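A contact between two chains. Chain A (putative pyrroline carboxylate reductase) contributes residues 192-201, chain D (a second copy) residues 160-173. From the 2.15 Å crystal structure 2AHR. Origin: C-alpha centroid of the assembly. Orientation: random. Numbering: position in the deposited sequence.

Chain A, residues 192-201: KALEIVTQTV
Chain D (160-173) TFTALAGSSPAYIY

How do the two helices lie? Both stretches belong to helices and run nearly the same way, their axes 19° apart (signed crossing -19°) and 9.1 Å at closest approach. CA to CA, Val A197 lies 6.2 Å from Leu D164, Thr A200 6.1 Å from Ala D165, and Val A201 6.6 Å from Ile D172. No hydrogen bond crosses; packing holds the contact.

How does Ile A196 fill its place? With chi1 m (-67°) and chi2 t (158°), it points toward chain D and spreads its ends: CD1 reaches Phe D161 CE1 at 3.6 Å, oblique to the ring, while CG2 meets Ala D165 CB at 3.5 Å. Phe D161 leaves its backbone sideways, but chi1 t (-171°) and chi2 100° bring the ring end nearer. Leu D164, m (-71°) and t (-176°), points toward chain A and forks, CD1 to Ala A193 CB at 3.9 Å and CD2 to Val A197 CG2 at 4.0 Å, the valine being t (165°).

What does Thr A200 do among its neighbours? It is a knob in a hole formed by Ala D165, Ser D168, Pro D169 and Ile D172. Chi1 m (-62°) sends CG2 inward, 3.3 Å from Ser D168 OG and 3.8 Å from Pro D169 CG. Beside it, Val A201 (t, 167°) sets CG2 3.7 Å from CD1 of Ile D172, whose chi1 is m (-74°) and chi2 lies between wells at 143°.

Where does chain D's helix depart from regularity? A wider pi-type turn spans 162-167, with Ser D167 N bonded to Thr D162 O at 2.8 Å; Ala D165 has phi/psi -126/-34. The helix kinks where N of Pro D169, which has no hydrogen to donate, and N of Ala D170 lack bonds to the preceding turn. Ser D168, chi1 p (71°), turns OG back to donate to Leu D164 O at 2.6 Å.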

ATOM      1  N   LYS A 192     -32.662   2.286 -12.337  1.00 34.63           N
ATOM      2  CA  LYS A 192     -33.402   2.220 -11.090  1.00 34.24           C
ATOM      3  C   LYS A 192     -32.523   2.620  -9.908  1.00 33.96           C
ATOM      4  O   LYS A 192     -32.959   3.371  -9.046  1.00 33.50           O
ATOM      5  CB  LYS A 192     -33.950   0.804 -10.896  1.00 34.68           C
ATOM      6  CG  LYS A 192     -34.805   0.579  -9.650  1.00 36.37           C
ATOM      7  CD  LYS A 192     -35.922   1.603  -9.489  1.00 37.43           C
ATOM      8  CE  LYS A 192     -36.944   1.526 -10.625  1.00 41.19           C
ATOM      9  NZ  LYS A 192     -38.009   2.556 -10.469  1.00 40.56           N
ATOM     10  N   ALA A 193     -31.284   2.129  -9.882  1.00 33.01           N
ATOM     11  CA  ALA A 193     -30.353   2.461  -8.796  1.00 33.57           C
ATOM     12  C   ALA A 193     -30.042   3.947  -8.795  1.00 33.86           C
ATOM     13  O   ALA A 193     -29.969   4.572  -7.744  1.00 34.67           O
ATOM     14  CB  ALA A 193     -29.063   1.635  -8.923  1.00 32.36           C
ATOM     15  N   LEU A 194     -29.898   4.511  -9.991  1.00 34.06           N
ATOM     16  CA  LEU A 194     -29.604   5.913 -10.162  1.00 34.91           C
ATOM     17  C   LEU A 194     -30.794   6.788  -9.722  1.00 34.99           C
ATOM     18  O   LEU A 194     -30.601   7.844  -9.106  1.00 34.08           O
ATOM     19  CB  LEU A 194     -29.260   6.153 -11.634  1.00 34.90           C
ATOM     20  CG  LEU A 194     -28.303   7.229 -12.122  1.00 37.86           C
ATOM     21  CD1 LEU A 194     -27.014   7.348 -11.270  1.00 36.09           C
ATOM     22  CD2 LEU A 194     -27.957   6.877 -13.588  1.00 38.18           C
ATOM     23  N   GLU A 195     -32.016   6.337 -10.039  1.00 35.15           N
ATOM     24  CA  GLU A 195     -33.229   7.000  -9.567  1.00 35.72           C
ATOM     25  C   GLU A 195     -33.245   6.984  -8.024  1.00 35.56           C
ATOM     26  O   GLU A 195     -33.384   8.030  -7.391  1.00 35.11           O
ATOM     27  CB  GLU A 195     -34.476   6.330 -10.151  1.00 36.20           C
ATOM     28  CG  GLU A 195     -35.806   6.961  -9.693  1.00 39.83           C
ATOM     29  CD  GLU A 195     -37.051   6.156 -10.109  1.00 44.52           C
ATOM     30  OE1 GLU A 195     -36.912   5.093 -10.762  1.00 45.71           O
ATOM     31  OE2 GLU A 195     -38.185   6.592  -9.767  1.00 47.45           O
ATOM     32  N   ILE A 196     -33.061   5.808  -7.423  1.00 35.24           N
ATOM     33  CA  ILE A 196     -33.055   5.698  -5.955  1.00 35.08           C
ATOM     34  C   ILE A 196     -32.011   6.648  -5.332  1.00 34.71           C
ATOM     35  O   ILE A 196     -32.345   7.480  -4.478  1.00 33.73           O
ATOM     36  CB  ILE A 196     -32.802   4.238  -5.486  1.00 35.09           C
ATOM     37  CG1 ILE A 196     -33.984   3.342  -5.871  1.00 34.98           C
ATOM     38  CG2 ILE A 196     -32.549   4.168  -3.963  1.00 34.34           C
ATOM     39  CD1 ILE A 196     -33.630   1.870  -5.948  1.00 33.32           C
ATOM     40  N   VAL A 197     -30.772   6.544  -5.818  1.00 34.12           N
ATOM     41  CA  VAL A 197     -29.642   7.253  -5.229  1.00 33.96           C
ATOM     42  C   VAL A 197     -29.754   8.770  -5.397  1.00 34.86           C
ATOM     43  O   VAL A 197     -29.529   9.522  -4.439  1.00 34.19           O
ATOM     44  CB  VAL A 197     -28.275   6.727  -5.787  1.00 33.89           C
ATOM     45  CG1 VAL A 197     -27.156   7.698  -5.462  1.00 32.77           C
ATOM     46  CG2 VAL A 197     -27.985   5.365  -5.200  1.00 31.62           C
ATOM     47  N   THR A 198     -30.078   9.206  -6.616  1.00 34.54           N
ATOM     48  CA  THR A 198     -30.234  10.620  -6.914  1.00 35.30           C
ATOM     49  C   THR A 198     -31.293  11.253  -5.996  1.00 35.32           C
ATOM     50  O   THR A 198     -31.104  12.336  -5.433  1.00 34.28           O
ATOM     51  CB  THR A 198     -30.637  10.822  -8.423  1.00 35.40           C
ATOM     52  OG1 THR A 198     -29.598  10.307  -9.259  1.00 34.79           O
ATOM     53  CG2 THR A 198     -30.839  12.276  -8.766  1.00 35.99           C
ATOM     54  N   GLN A 199     -32.423  10.564  -5.870  1.00 35.98           N
ATOM     55  CA  GLN A 199     -33.521  11.021  -5.024  1.00 36.01           C
ATOM     56  C   GLN A 199     -33.072  11.031  -3.552  1.00 35.36           C
ATOM     57  O   GLN A 199     -33.423  11.938  -2.793  1.00 34.98           O
ATOM     58  CB  GLN A 199     -34.710  10.089  -5.228  1.00 36.57           C
ATOM     59  CG  GLN A 199     -35.994  10.501  -4.512  1.00 40.99           C
ATOM     60  CD  GLN A 199     -37.116   9.455  -4.688  1.00 44.47           C
ATOM     61  OE1 GLN A 199     -37.616   9.241  -5.817  1.00 44.14           O
ATOM     62  NE2 GLN A 199     -37.503   8.800  -3.575  1.00 39.50           N
ATOM     63  N   THR A 200     -32.285  10.033  -3.148  1.00 34.27           N
ATOM     64  CA  THR A 200     -31.786  10.006  -1.778  1.00 34.49           C
ATOM     65  C   THR A 200     -30.793  11.164  -1.530  1.00 34.89           C
ATOM     66  O   THR A 200     -30.843  11.800  -0.466  1.00 35.91           O
ATOM     67  CB  THR A 200     -31.193   8.621  -1.393  1.00 34.31           C
ATOM     68  OG1 THR A 200     -32.225   7.632  -1.473  1.00 34.52           O
ATOM     69  CG2 THR A 200     -30.654   8.614   0.038  1.00 34.18           C
ATOM     70  N   VAL A 201     -29.907  11.437  -2.492  1.00 34.51           N
ATOM     71  CA  VAL A 201     -28.913  12.535  -2.346  1.00 34.42           C
ATOM     72  C   VAL A 201     -29.658  13.875  -2.257  1.00 33.92           C
ATOM     73  O   VAL A 201     -29.420  14.716  -1.373  1.00 33.45           O
ATOM     74  CB  VAL A 201     -27.928  12.590  -3.529  1.00 34.47           C
ATOM     75  CG1 VAL A 201     -27.134  13.910  -3.509  1.00 35.58           C
ATOM     76  CG2 VAL A 201     -26.961  11.402  -3.491  1.00 33.95           C
TER
ATOM     77  N   THR D 160     -29.757  -4.875  -0.893  1.00 34.45           N
ATOM     78  CA  THR D 160     -29.175  -3.864  -1.765  1.00 34.10           C
ATOM     79  C   THR D 160     -29.902  -2.520  -1.640  1.00 33.98           C
ATOM     80  O   THR D 160     -29.242  -1.464  -1.577  1.00 33.89           O
ATOM     81  CB  THR D 160     -29.181  -4.332  -3.237  1.00 33.92           C
ATOM     82  OG1 THR D 160     -28.490  -5.584  -3.336  1.00 33.80           O
ATOM     83  CG2 THR D 160     -28.496  -3.298  -4.150  1.00 33.23           C
ATOM     84  N   PHE D 161     -31.242  -2.542  -1.597  1.00 33.92           N
ATOM     85  CA  PHE D 161     -31.995  -1.278  -1.421  1.00 34.03           C
ATOM     86  C   PHE D 161     -31.632  -0.642  -0.078  1.00 33.88           C
ATOM     87  O   PHE D 161     -31.436   0.561  -0.008  1.00 33.87           O
ATOM     88  CB  PHE D 161     -33.507  -1.483  -1.540  1.00 34.16           C
ATOM     89  CG  PHE D 161     -34.295  -0.194  -1.583  1.00 34.57           C
ATOM     90  CD1 PHE D 161     -34.747   0.320  -2.804  1.00 34.49           C
ATOM     91  CD2 PHE D 161     -34.582   0.506  -0.410  1.00 33.12           C
ATOM     92  CE1 PHE D 161     -35.481   1.513  -2.858  1.00 34.30           C
ATOM     93  CE2 PHE D 161     -35.303   1.703  -0.435  1.00 35.59           C
ATOM     94  CZ  PHE D 161     -35.764   2.215  -1.670  1.00 34.91           C
ATOM     95  N   THR D 162     -31.520  -1.455   0.985  1.00 33.98           N
ATOM     96  CA  THR D 162     -31.093  -0.972   2.311  1.00 33.38           C
ATOM     97  C   THR D 162     -29.796  -0.136   2.236  1.00 33.64           C
ATOM     98  O   THR D 162     -29.696   0.931   2.833  1.00 34.53           O
ATOM     99  CB  THR D 162     -30.875  -2.169   3.288  1.00 33.63           C
ATOM    100  OG1 THR D 162     -32.082  -2.926   3.376  1.00 33.10           O
ATOM    101  CG2 THR D 162     -30.434  -1.705   4.697  1.00 32.32           C
ATOM    102  N   ALA D 163     -28.818  -0.634   1.500  1.00 32.88           N
ATOM    103  CA  ALA D 163     -27.555   0.054   1.337  1.00 32.89           C
ATOM    104  C   ALA D 163     -27.681   1.304   0.481  1.00 33.00           C
ATOM    105  O   ALA D 163     -27.156   2.342   0.853  1.00 33.04           O
ATOM    106  CB  ALA D 163     -26.512  -0.899   0.751  1.00 31.59           C
ATOM    107  N   LEU D 164     -28.372   1.217  -0.660  1.00 32.93           N
ATOM    108  CA  LEU D 164     -28.447   2.344  -1.574  1.00 33.68           C
ATOM    109  C   LEU D 164     -29.257   3.505  -1.039  1.00 33.86           C
ATOM    110  O   LEU D 164     -29.035   4.659  -1.430  1.00 34.11           O
ATOM    111  CB  LEU D 164     -29.088   1.923  -2.891  1.00 34.52           C
ATOM    112  CG  LEU D 164     -28.351   1.027  -3.874  1.00 37.41           C
ATOM    113  CD1 LEU D 164     -29.272   0.906  -5.112  1.00 40.48           C
ATOM    114  CD2 LEU D 164     -27.009   1.603  -4.257  1.00 35.32           C
ATOM    115  N   ALA D 165     -30.225   3.210  -0.178  1.00 33.66           N
ATOM    116  CA  ALA D 165     -31.210   4.231   0.211  1.00 34.47           C
ATOM    117  C   ALA D 165     -31.344   4.435   1.724  1.00 34.32           C
ATOM    118  O   ALA D 165     -31.587   5.558   2.176  1.00 35.37           O
ATOM    119  CB  ALA D 165     -32.606   3.922  -0.431  1.00 34.60           C
ATOM    120  N   GLY D 166     -31.191   3.359   2.489  1.00 33.96           N
ATOM    121  CA  GLY D 166     -31.330   3.408   3.942  1.00 33.79           C
ATOM    122  C   GLY D 166     -30.058   3.854   4.636  1.00 33.94           C
ATOM    123  O   GLY D 166     -30.101   4.733   5.484  1.00 33.23           O
ATOM    124  N   SER D 167     -28.937   3.223   4.280  1.00 33.04           N
ATOM    125  CA  SER D 167     -27.629   3.574   4.825  1.00 33.01           C
ATOM    126  C   SER D 167     -26.968   4.773   4.153  1.00 33.01           C
ATOM    127  O   SER D 167     -26.217   5.508   4.805  1.00 33.27           O
ATOM    128  CB  SER D 167     -26.681   2.369   4.715  1.00 32.73           C
ATOM    129  OG  SER D 167     -27.171   1.309   5.514  1.00 31.87           O
ATOM    130  N   SER D 168     -27.243   4.968   2.859  1.00 32.47           N
ATOM    131  CA  SER D 168     -26.511   5.929   2.055  1.00 32.45           C
ATOM    132  C   SER D 168     -26.540   7.387   2.506  1.00 32.42           C
ATOM    133  O   SER D 168     -25.556   8.089   2.287  1.00 32.73           O
ATOM    134  CB  SER D 168     -26.900   5.830   0.576  1.00 32.98           C
ATOM    135  OG  SER D 168     -28.219   6.335   0.353  1.00 35.94           O
ATOM    136  N   PRO D 169     -27.654   7.864   3.128  1.00 32.00           N
ATOM    137  CA  PRO D 169     -27.590   9.229   3.625  1.00 31.62           C
ATOM    138  C   PRO D 169     -26.370   9.460   4.531  1.00 31.37           C
ATOM    139  O   PRO D 169     -25.772  10.524   4.467  1.00 31.74           O
ATOM    140  CB  PRO D 169     -28.895   9.394   4.414  1.00 30.89           C
ATOM    141  CG  PRO D 169     -29.833   8.440   3.787  1.00 31.06           C
ATOM    142  CD  PRO D 169     -28.977   7.261   3.389  1.00 32.21           C
ATOM    143  N   ALA D 170     -26.010   8.491   5.355  1.00 31.63           N
ATOM    144  CA  ALA D 170     -24.796   8.625   6.187  1.00 31.74           C
ATOM    145  C   ALA D 170     -23.560   8.758   5.319  1.00 31.88           C
ATOM    146  O   ALA D 170     -22.661   9.515   5.641  1.00 32.49           O
ATOM    147  CB  ALA D 170     -24.646   7.445   7.127  1.00 30.88           C
ATOM    148  N   TYR D 171     -23.524   8.032   4.204  1.00 32.43           N
ATOM    149  CA  TYR D 171     -22.379   8.101   3.284  1.00 31.68           C
ATOM    150  C   TYR D 171     -22.350   9.428   2.514  1.00 31.46           C
ATOM    151  O   TYR D 171     -21.282   9.998   2.293  1.00 31.87           O
ATOM    152  CB  TYR D 171     -22.343   6.885   2.336  1.00 31.24           C
ATOM    153  CG  TYR D 171     -22.579   5.567   3.043  1.00 30.91           C
ATOM    154  CD1 TYR D 171     -22.226   5.393   4.400  1.00 33.15           C
ATOM    155  CD2 TYR D 171     -23.123   4.477   2.367  1.00 33.14           C
ATOM    156  CE1 TYR D 171     -22.453   4.184   5.057  1.00 31.71           C
ATOM    157  CE2 TYR D 171     -23.344   3.246   3.019  1.00 30.54           C
ATOM    158  CZ  TYR D 171     -23.008   3.116   4.361  1.00 31.94           C
ATOM    159  OH  TYR D 171     -23.225   1.916   5.022  1.00 30.86           O
ATOM    160  N   ILE D 172     -23.530   9.927   2.148  1.00 30.59           N
ATOM    161  CA  ILE D 172     -23.693  11.238   1.559  1.00 29.59           C
ATOM    162  C   ILE D 172     -23.218  12.346   2.501  1.00 29.25           C
ATOM    163  O   ILE D 172     -22.521  13.268   2.075  1.00 30.19           O
ATOM    164  CB  ILE D 172     -25.169  11.476   1.176  1.00 30.18           C
ATOM    165  CG1 ILE D 172     -25.524  10.664  -0.078  1.00 31.01           C
ATOM    166  CG2 ILE D 172     -25.441  12.945   0.937  1.00 28.97           C
ATOM    167  CD1 ILE D 172     -26.938  10.078  -0.078  1.00 29.59           C
ATOM    168  N   TYR D 173     -23.572  12.264   3.779  1.00 28.68           N
ATOM    169  CA  TYR D 173     -23.091  13.251   4.756  1.00 28.64           C
ATOM    170  C   TYR D 173     -21.587  13.160   5.046  1.00 27.98           C
ATOM    171  O   TYR D 173     -20.940  14.170   5.310  1.00 28.81           O
ATOM    172  CB  TYR D 173     -23.884  13.136   6.066  1.00 28.85           C
ATOM    173  CG  TYR D 173     -25.374  13.439   5.923  1.00 30.24           C
ATOM    174  CD1 TYR D 173     -25.819  14.570   5.203  1.00 28.75           C
ATOM    175  CD2 TYR D 173     -26.340  12.599   6.515  1.00 29.39           C
ATOM    176  CE1 TYR D 173     -27.206  14.842   5.054  1.00 31.82           C
ATOM    177  CE2 TYR D 173     -27.721  12.864   6.371  1.00 31.52           C
ATOM    178  CZ  TYR D 173     -28.134  13.988   5.647  1.00 31.82           C
ATOM    179  OH  TYR D 173     -29.483  14.251   5.522  1.00 33.82           O
TER